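Local atomic coordinates of capsid protein (Turnip yellow mosaic virus, PDB entry 2FZ2), a protein that self-assembles, as 180 copies, into the T=3 icosahedral capsid that encloses the single-stranded RNA genome of the virus. Residues L40-K45 and I155-Q160; I31-Q36 and L177-P182. One frame throughout, in Å; residues are numbered along the deposited sequence.

Interaction 1. Residues L40-K45 and I155-Q160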
ATOM      1  N   LEU D  40    -101.438 -41.117  78.937  1.00 17.47           N
ATOM      2  CA  LEU D  40    -102.236 -42.170  79.530  1.00 18.98           C
ATOM      3  C   LEU D  40    -101.541 -43.042  80.575  1.00 18.61           C
ATOM      4  O   LEU D  40    -100.383 -43.427  80.406  1.00 23.29           O
ATOM      5  CB  LEU D  40    -102.758 -43.051  78.411  1.00 15.37           C
ATOM      6  CG  LEU D  40    -103.687 -44.157  78.858  1.00 21.42           C
ATOM      7  CD1 LEU D  40    -104.669 -43.639  79.936  1.00 32.01           C
ATOM      8  CD2 LEU D  40    -104.401 -44.665  77.633  1.00 12.67           C
ATOM      9  N   PHE D  41    -102.268 -43.353  81.648  1.00 19.53           N
ATOM     10  CA  PHE D  41    -101.758 -44.202  82.721  1.00 22.11           C
ATOM     11  C   PHE D  41    -102.428 -45.549  82.534  1.00 27.03           C
ATOM     12  O   PHE D  41    -103.474 -45.840  83.128  1.00 28.62           O
ATOM     13  CB  PHE D  41    -102.146 -43.618  84.063  1.00 29.28           C
ATOM     14  CG  PHE D  41    -101.340 -42.418  84.453  1.00 32.60           C
ATOM     15  CD1 PHE D  41    -101.512 -41.210  83.796  1.00 35.68           C
ATOM     16  CD2 PHE D  41    -100.416 -42.491  85.489  1.00 34.44           C
ATOM     17  CE1 PHE D  41    -100.774 -40.085  84.166  1.00 34.50           C
ATOM     18  CE2 PHE D  41     -99.676 -41.377  85.864  1.00 33.88           C
ATOM     19  CZ  PHE D  41     -99.855 -40.170  85.201  1.00 36.30           C
ATOM     20  N   ALA D  42    -101.805 -46.386  81.717  1.00 27.96           N
ATOM     21  CA  ALA D  42    -102.398 -47.664  81.374  1.00 28.31           C
ATOM     22  C   ALA D  42    -101.966 -48.892  82.114  1.00 24.52           C
ATOM     23  O   ALA D  42    -101.086 -48.855  82.975  1.00 17.75           O
ATOM     24  CB  ALA D  42    -102.219 -47.908  79.887  1.00 30.92           C
ATOM     25  N   GLY D  43    -102.627 -49.984  81.739  1.00 21.29           N
ATOM     26  CA  GLY D  43    -102.315 -51.285  82.286  1.00 23.51           C
ATOM     27  C   GLY D  43    -103.381 -51.929  83.133  1.00 23.03           C
ATOM     28  O   GLY D  43    -103.392 -53.150  83.310  1.00 25.18           O
ATOM     29  N   THR D  44    -104.286 -51.109  83.641  1.00 22.37           N
ATOM     30  CA  THR D  44    -105.333 -51.585  84.518  1.00 17.95           C
ATOM     31  C   THR D  44    -106.529 -52.205  83.823  1.00 17.37           C
ATOM     32  O   THR D  44    -107.157 -53.121  84.353  1.00 23.98           O
ATOM     33  CB  THR D  44    -105.797 -50.446  85.401  1.00 22.62           C
ATOM     34  OG1 THR D  44    -105.108 -49.242  85.021  1.00 30.17           O
ATOM     35  CG2 THR D  44    -105.498 -50.768  86.850  1.00 29.38           C
ATOM     36  N   LYS D  45    -106.850 -51.699  82.640  1.00 21.62           N
ATOM     37  CA  LYS D  45    -107.975 -52.204  81.860  1.00 21.64           C
ATOM     38  C   LYS D  45    -107.631 -51.959  80.410  1.00 17.25           C
ATOM     39  O   LYS D  45    -106.774 -51.117  80.112  1.00 20.72           O
ATOM     40  CB  LYS D  45    -109.272 -51.455  82.221  1.00 32.93           C
ATOM     41  CG  LYS D  45    -109.240 -49.919  82.003  1.00 47.61           C
ATOM     42  CD  LYS D  45    -110.035 -49.140  83.076  1.00 53.45           C
ATOM     43  CE  LYS D  45    -109.159 -48.110  83.829  1.00 59.10           C
ATOM     44  NZ  LYS D  45    -109.120 -48.326  85.324  1.00 55.19           N
ATOM     45  N   ILE D 155    -103.054 -45.027  70.386  1.00  9.18           N
ATOM     46  CA  ILE D 155    -102.555 -45.953  71.406  1.00 12.31           C
ATOM     47  C   ILE D 155    -103.573 -47.024  71.757  1.00 15.47           C
ATOM     48  O   ILE D 155    -104.754 -46.727  71.968  1.00 17.50           O
ATOM     49  CB  ILE D 155    -102.214 -45.255  72.726  1.00 11.86           C
ATOM     50  CG1 ILE D 155    -101.188 -44.150  72.506  1.00  8.41           C
ATOM     51  CG2 ILE D 155    -101.693 -46.275  73.701  1.00 11.70           C
ATOM     52  CD1 ILE D 155     -99.904 -44.643  71.969  1.00  8.41           C
ATOM     53  N   SER D 156    -103.112 -48.264  71.861  1.00 12.25           N
ATOM     54  CA  SER D 156    -104.009 -49.355  72.194  1.00 18.11           C
ATOM     55  C   SER D 156    -103.458 -50.127  73.381  1.00 18.61           C
ATOM     56  O   SER D 156    -102.283 -50.501  73.398  1.00 23.48           O
ATOM     57  CB  SER D 156    -104.179 -50.280  70.976  1.00 24.55           C
ATOM     58  OG  SER D 156    -103.512 -51.528  71.145  1.00 34.64           O
ATOM     59  N   ILE D 157    -104.301 -50.359  74.382  1.00 14.60           N
ATOM     60  CA  ILE D 157    -103.864 -51.103  75.554  1.00 14.37           C
ATOM     61  C   ILE D 157    -104.673 -52.371  75.714  1.00 19.93           C
ATOM     62  O   ILE D 157    -105.901 -52.358  75.599  1.00 29.87           O
ATOM     63  CB  ILE D 157    -104.023 -50.288  76.845  1.00 11.66           C
ATOM     64  CG1 ILE D 157    -103.259 -48.976  76.735  1.00 11.25           C
ATOM     65  CG2 ILE D 157    -103.485 -51.067  78.021  1.00  9.32           C
ATOM     66  CD1 ILE D 157    -101.845 -49.150  76.336  1.00  5.20           C
ATOM     67  N   THR D 158    -103.976 -53.470  75.973  1.00 16.01           N
ATOM     68  CA  THR D 158    -104.623 -54.756  76.175  1.00 20.93           C
ATOM     69  C   THR D 158    -104.053 -55.241  77.499  1.00 21.10           C
ATOM     70  O   THR D 158    -102.905 -55.680  77.560  1.00 22.30           O
ATOM     71  CB  THR D 158    -104.281 -55.734  75.023  1.00 25.75           C
ATOM     72  OG1 THR D 158    -104.232 -55.022  73.773  1.00 31.23           O
ATOM     73  CG2 THR D 158    -105.331 -56.820  74.926  1.00 23.81           C
ATOM     74  N   ALA D 159    -104.849 -55.141  78.563  1.00 20.97           N
ATOM     75  CA  ALA D 159    -104.395 -55.513  79.908  1.00 24.46           C
ATOM     76  C   ALA D 159    -104.586 -56.964  80.301  1.00 27.81           C
ATOM     77  O   ALA D 159    -105.320 -57.707  79.643  1.00 33.82           O
ATOM     78  CB  ALA D 159    -105.069 -54.630  80.937  1.00 23.60           C
ATOM     79  N   GLN D 160    -103.923 -57.358  81.389  1.00 28.55           N
ATOM     80  CA  GLN D 160    -104.033 -58.726  81.881  1.00 31.05           C
ATOM     81  C   GLN D 160    -105.461 -59.038  82.309  1.00 32.30           C
ATOM     82  O   GLN D 160    -106.157 -58.187  82.855  1.00 35.83           O
ATOM     83  CB  GLN D 160    -103.106 -58.945  83.071  1.00 32.38           C
ATOM     84  CG  GLN D 160    -102.468 -60.315  83.097  1.00 36.02           C
ATOM     85  CD  GLN D 160    -101.305 -60.385  82.141  1.00 40.16           C
ATOM     86  OE1 GLN D 160    -101.202 -61.300  81.330  1.00 46.43           O
ATOM     87  NE2 GLN D 160    -100.419 -59.404  82.225  1.00 46.81           N
TER
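Ala42 and Ile157 meet between the two sheets of the viral coat-protein jelly roll: strand 30-42 ends over strand 151-158 of the opposing sheet, and the chain then turns through residues 43-45 towards strand 47-52.

The apolar contact is carried by one methyl and one branched side chain. CB of Ala42 approaches CG1 of Ile157 to 3.5 Å, and the neighbouring CD1 of Ile157 is 3.8 Å from the same CB. CG1 stands anti to the carbonyl carbon (chi1 -57°), beside its own backbone N, while the other branch, CG2, completes the grip on the alanine methyl. Ile157 therefore presents three carbons to a single CB. Beyond them, its side chain also packs on Thr89 and Val91 of strand 89-97, the next strand of its sheet.

The remaining contacts set side-chain carbons against backbone. CG2 of Ile157 lies 4.0 Å from N of Gly43 and 3.9 Å from O of Lys45, so it touches the turn at both Gly43 and Lys45. Gly43 takes a positive phi (114°) where the strand gives way to this turn. No hydrogen bond joins the two segments directly; the sheet-type pairing starts just past the corner, where Ile157 bonds through its backbone to Ala47. The chain thus passes from packing on strand 151-158 to lying alongside it.

At the far end the small side chain of Ala159 fits against the same turn, its CB 3.3 Å from O of Gly43 and 3.7 Å from C of Lys45.

Interaction 2. Residues I31-Q36 and L177-P182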
ATOM      1  N   ILE D  31     -88.595 -18.506  68.574  1.00 17.93           N
ATOM      2  CA  ILE D  31     -88.051 -19.134  69.772  1.00 16.14           C
ATOM      3  C   ILE D  31     -88.620 -20.529  69.777  1.00 13.55           C
ATOM      4  O   ILE D  31     -89.627 -20.791  69.125  1.00 13.33           O
ATOM      5  CB  ILE D  31     -88.503 -18.507  71.094  1.00 21.21           C
ATOM      6  CG1 ILE D  31     -89.975 -18.168  71.009  1.00 28.97           C
ATOM      7  CG2 ILE D  31     -87.630 -17.325  71.472  1.00 27.49           C
ATOM      8  CD1 ILE D  31     -90.671 -18.381  72.331  1.00 40.78           C
ATOM      9  N   LYS D  32     -87.968 -21.415  70.521  1.00 15.40           N
ATOM     10  CA  LYS D  32     -88.414 -22.791  70.637  1.00 14.70           C
ATOM     11  C   LYS D  32     -88.823 -23.012  72.095  1.00 14.84           C
ATOM     12  O   LYS D  32     -88.279 -22.378  73.008  1.00 13.38           O
ATOM     13  CB  LYS D  32     -87.283 -23.764  70.272  1.00 18.44           C
ATOM     14  CG  LYS D  32     -86.898 -23.825  68.789  1.00 32.35           C
ATOM     15  CD  LYS D  32     -85.730 -24.820  68.522  1.00 40.24           C
ATOM     16  CE  LYS D  32     -85.064 -24.608  67.140  1.00 47.32           C
ATOM     17  NZ  LYS D  32     -83.747 -25.311  66.989  1.00 54.31           N
ATOM     18  N   GLN D  33     -89.789 -23.904  72.295  1.00 10.16           N
ATOM     19  CA  GLN D  33     -90.271 -24.269  73.618  1.00  8.34           C
ATOM     20  C   GLN D  33     -90.544 -25.775  73.546  1.00 13.51           C
ATOM     21  O   GLN D  33     -91.113 -26.256  72.568  1.00 18.75           O
ATOM     22  CB  GLN D  33     -91.541 -23.504  73.950  1.00  5.20           C
ATOM     23  CG  GLN D  33     -91.281 -22.130  74.519  1.00 15.63           C
ATOM     24  CD  GLN D  33     -91.065 -22.131  76.023  1.00 25.83           C
ATOM     25  OE1 GLN D  33     -91.086 -23.175  76.679  1.00 35.78           O
ATOM     26  NE2 GLN D  33     -90.854 -20.948  76.580  1.00 30.49           N
ATOM     27  N   PRO D  34     -90.109 -26.542  74.560  1.00 12.98           N
ATOM     28  CA  PRO D  34     -90.275 -27.994  74.645  1.00 13.46           C
ATOM     29  C   PRO D  34     -91.372 -28.363  75.621  1.00 14.29           C
ATOM     30  O   PRO D  34     -91.929 -27.487  76.263  1.00 22.09           O
ATOM     31  CB  PRO D  34     -88.932 -28.437  75.164  1.00 14.30           C
ATOM     32  CG  PRO D  34     -88.568 -27.307  76.134  1.00 11.29           C
ATOM     33  CD  PRO D  34     -89.350 -26.063  75.722  1.00 16.22           C
ATOM     34  N   PHE D  35     -91.645 -29.656  75.774  1.00 14.73           N
ATOM     35  CA  PHE D  35     -92.701 -30.084  76.688  1.00 14.91           C
ATOM     36  C   PHE D  35     -92.819 -31.593  76.826  1.00 17.55           C
ATOM     37  O   PHE D  35     -92.198 -32.365  76.096  1.00 19.40           O
ATOM     38  CB  PHE D  35     -94.028 -29.615  76.152  1.00 14.14           C
ATOM     39  CG  PHE D  35     -94.344 -30.219  74.823  1.00 21.18           C
ATOM     40  CD1 PHE D  35     -95.194 -31.317  74.722  1.00 25.20           C
ATOM     41  CD2 PHE D  35     -93.731 -29.738  73.667  1.00 22.65           C
ATOM     42  CE1 PHE D  35     -95.424 -31.929  73.488  1.00 19.87           C
ATOM     43  CE2 PHE D  35     -93.957 -30.342  72.433  1.00 15.59           C
ATOM     44  CZ  PHE D  35     -94.805 -31.440  72.345  1.00 17.82           C
ATOM     45  N   GLN D  36     -93.659 -31.993  77.771  1.00 15.83           N
ATOM     46  CA  GLN D  36     -93.970 -33.388  77.986  1.00 12.70           C
ATOM     47  C   GLN D  36     -95.426 -33.348  78.401  1.00 15.71           C
ATOM     48  O   GLN D  36     -95.807 -32.588  79.307  1.00 19.50           O
ATOM     49  CB  GLN D  36     -93.123 -34.001  79.092  1.00 14.78           C
ATOM     50  CG  GLN D  36     -93.469 -35.462  79.358  1.00 23.79           C
ATOM     51  CD  GLN D  36     -92.270 -36.294  79.784  1.00 32.73           C
ATOM     52  OE1 GLN D  36     -92.336 -37.041  80.759  1.00 31.85           O
ATOM     53  NE2 GLN D  36     -91.165 -36.170  79.049  1.00 46.52           N
ATOM     54  N   LEU D 177     -91.384 -27.277  70.030  1.00 11.55           N
ATOM     55  CA  LEU D 177     -91.908 -26.564  68.870  1.00 14.48           C
ATOM     56  C   LEU D 177     -91.349 -25.149  68.736  1.00 14.13           C
ATOM     57  O   LEU D 177     -90.886 -24.557  69.710  1.00 15.77           O
ATOM     58  CB  LEU D 177     -93.445 -26.537  68.925  1.00  5.20           C
ATOM     59  CG  LEU D 177     -94.038 -26.537  70.326  1.00  5.87           C
ATOM     60  CD1 LEU D 177     -93.737 -25.206  70.893  1.00  5.20           C
ATOM     61  CD2 LEU D 177     -95.518 -26.772  70.341  1.00  5.20           C
ATOM     62  N   SER D 178     -91.369 -24.628  67.513  1.00 12.52           N
ATOM     63  CA  SER D 178     -90.879 -23.286  67.244  1.00 20.85           C
ATOM     64  C   SER D 178     -92.070 -22.375  66.985  1.00 21.27           C
ATOM     65  O   SER D 178     -93.083 -22.800  66.439  1.00 27.92           O
ATOM     66  CB  SER D 178     -89.982 -23.287  66.010  1.00 24.21           C
ATOM     67  OG  SER D 178     -90.718 -22.857  64.874  1.00 38.84           O
ATOM     68  N   MET D 179     -91.955 -21.113  67.360  1.00 22.69           N
ATOM     69  CA  MET D 179     -93.057 -20.206  67.124  1.00 21.01           C
ATOM     70  C   MET D 179     -92.582 -18.793  66.886  1.00 21.12           C
ATOM     71  O   MET D 179     -91.452 -18.432  67.242  1.00 26.74           O
ATOM     72  CB  MET D 179     -94.014 -20.228  68.308  1.00 18.59           C
ATOM     73  CG  MET D 179     -93.332 -20.375  69.645  1.00 17.95           C
ATOM     74  SD  MET D 179     -94.379 -21.294  70.771  1.00 28.42           S
ATOM     75  CE  MET D 179     -94.202 -20.338  72.285  1.00 34.17           C
ATOM     76  N   HIS D 180     -93.453 -18.002  66.267  1.00 16.96           N
ATOM     77  CA  HIS D 180     -93.149 -16.615  65.992  1.00 21.93           C
ATOM     78  C   HIS D 180     -94.426 -15.834  65.757  1.00 20.48           C
ATOM     79  O   HIS D 180     -95.529 -16.389  65.852  1.00 19.58           O
ATOM     80  CB  HIS D 180     -92.202 -16.497  64.790  1.00 24.49           C
ATOM     81  CG  HIS D 180     -92.755 -17.032  63.501  1.00 21.99           C
ATOM     82  ND1 HIS D 180     -94.095 -17.278  63.298  1.00 24.58           N
ATOM     83  CD2 HIS D 180     -92.139 -17.326  62.330  1.00 28.38           C
ATOM     84  CE1 HIS D 180     -94.279 -17.696  62.056  1.00 32.01           C
ATOM     85  NE2 HIS D 180     -93.109 -17.734  61.448  1.00 35.16           N
ATOM     86  N   SER D 181     -94.266 -14.543  65.474  1.00 20.89           N
ATOM     87  CA  SER D 181     -95.396 -13.658  65.209  1.00 16.97           C
ATOM     88  C   SER D 181     -96.371 -13.620  66.375  1.00 14.24           C
ATOM     89  O   SER D 181     -97.190 -14.517  66.550  1.00 19.94           O
ATOM     90  CB  SER D 181     -96.126 -14.098  63.940  1.00 19.21           C
ATOM     91  OG  SER D 181     -95.225 -14.267  62.854  1.00 25.75           O
ATOM     92  N   PRO D 182     -96.291 -12.566  67.189  1.00  9.14           N
ATOM     93  CA  PRO D 182     -97.155 -12.387  68.351  1.00  6.15           C
ATOM     94  C   PRO D 182     -98.606 -12.180  67.965  1.00  9.94           C
ATOM     95  O   PRO D 182     -98.917 -11.554  66.956  1.00 13.30           O
ATOM     96  CB  PRO D 182     -96.579 -11.156  69.052  1.00  5.20           C
ATOM     97  CG  PRO D 182     -95.265 -10.913  68.431  1.00  5.20           C
ATOM     98  CD  PRO D 182     -95.353 -11.450  67.045  1.00 11.07           C
TER
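Met179 lays its terminal methyl against both Ile31 and Gln33: CE is 4.0 Å from CD1 of Ile31 and 4.1 Å from CG of Gln33, and the methionine crosses each of these side chains at a slant. CG of Met179 is tucked between its own backbone N and carbonyl carbon (chi1 36°), and bends further out in the chain bring CE across to the neighbouring strand.

The backbones form an antiparallel ladder between strands 30-42 and 169-182 of the jelly roll. Ile31 and Met179 make one hydrogen-bonded pair, with N of Met179 giving to O of Ile31 at 2.9 Å and N of Ile31 returning a bond to O of Met179 at 3.2 Å. Gln33 and Leu177 make the other: N of Leu177 reaches O of Gln33 at 2.7 Å, and N of Gln33 gives to O of Leu177. Between them lies the non-hydrogen-bonded pair Lys32 and Ser178, whose side chains leave on the other face of the sheet; there CG of Lys32 passes CB of Ser178 at 4.2 Å.

On the Met179 face, CD1 of Leu177 meets CB of Gln33 at 4.1 Å, and Phe35 brings CE2 obliquely towards CG of the same leucine. Helix 57-63 lies on this face, touching Gln33 through Leu62 and Leu177 through Val59. The amide of Gln33 is directed elsewhere: NE2 bonds to O of Phe65 in a neighbouring subunit, whose Tyr66 packs on Ile31 and Gln33.

The strands are thus joined by main-chain bonds and carbon packing, while the polar end of Gln33 serves the subunit interface.

In the fold
Both contacts draw on strand 30-42, whose start pairs in interaction 2 and whose end, running on into the turn, packs in interaction 1. Their centres are 31 Å apart, on opposite sides of the chain's centre and each about 16 Å from it. They differ in kind: interaction 2 joins neighbours within one sheet, whereas interaction 1 packs the end of that strand on strand 151-158 of the opposing sheet. Strands 151-158 and 169-182 follow each other in sequence. Neither contact reaches the bound RNA, the nearest atoms lying about 19 and 21 Å from it. Both reach neighbouring subunits, interaction 1 through Gln160 and interaction 2 through Ile31, Lys32 and Gln33 among others.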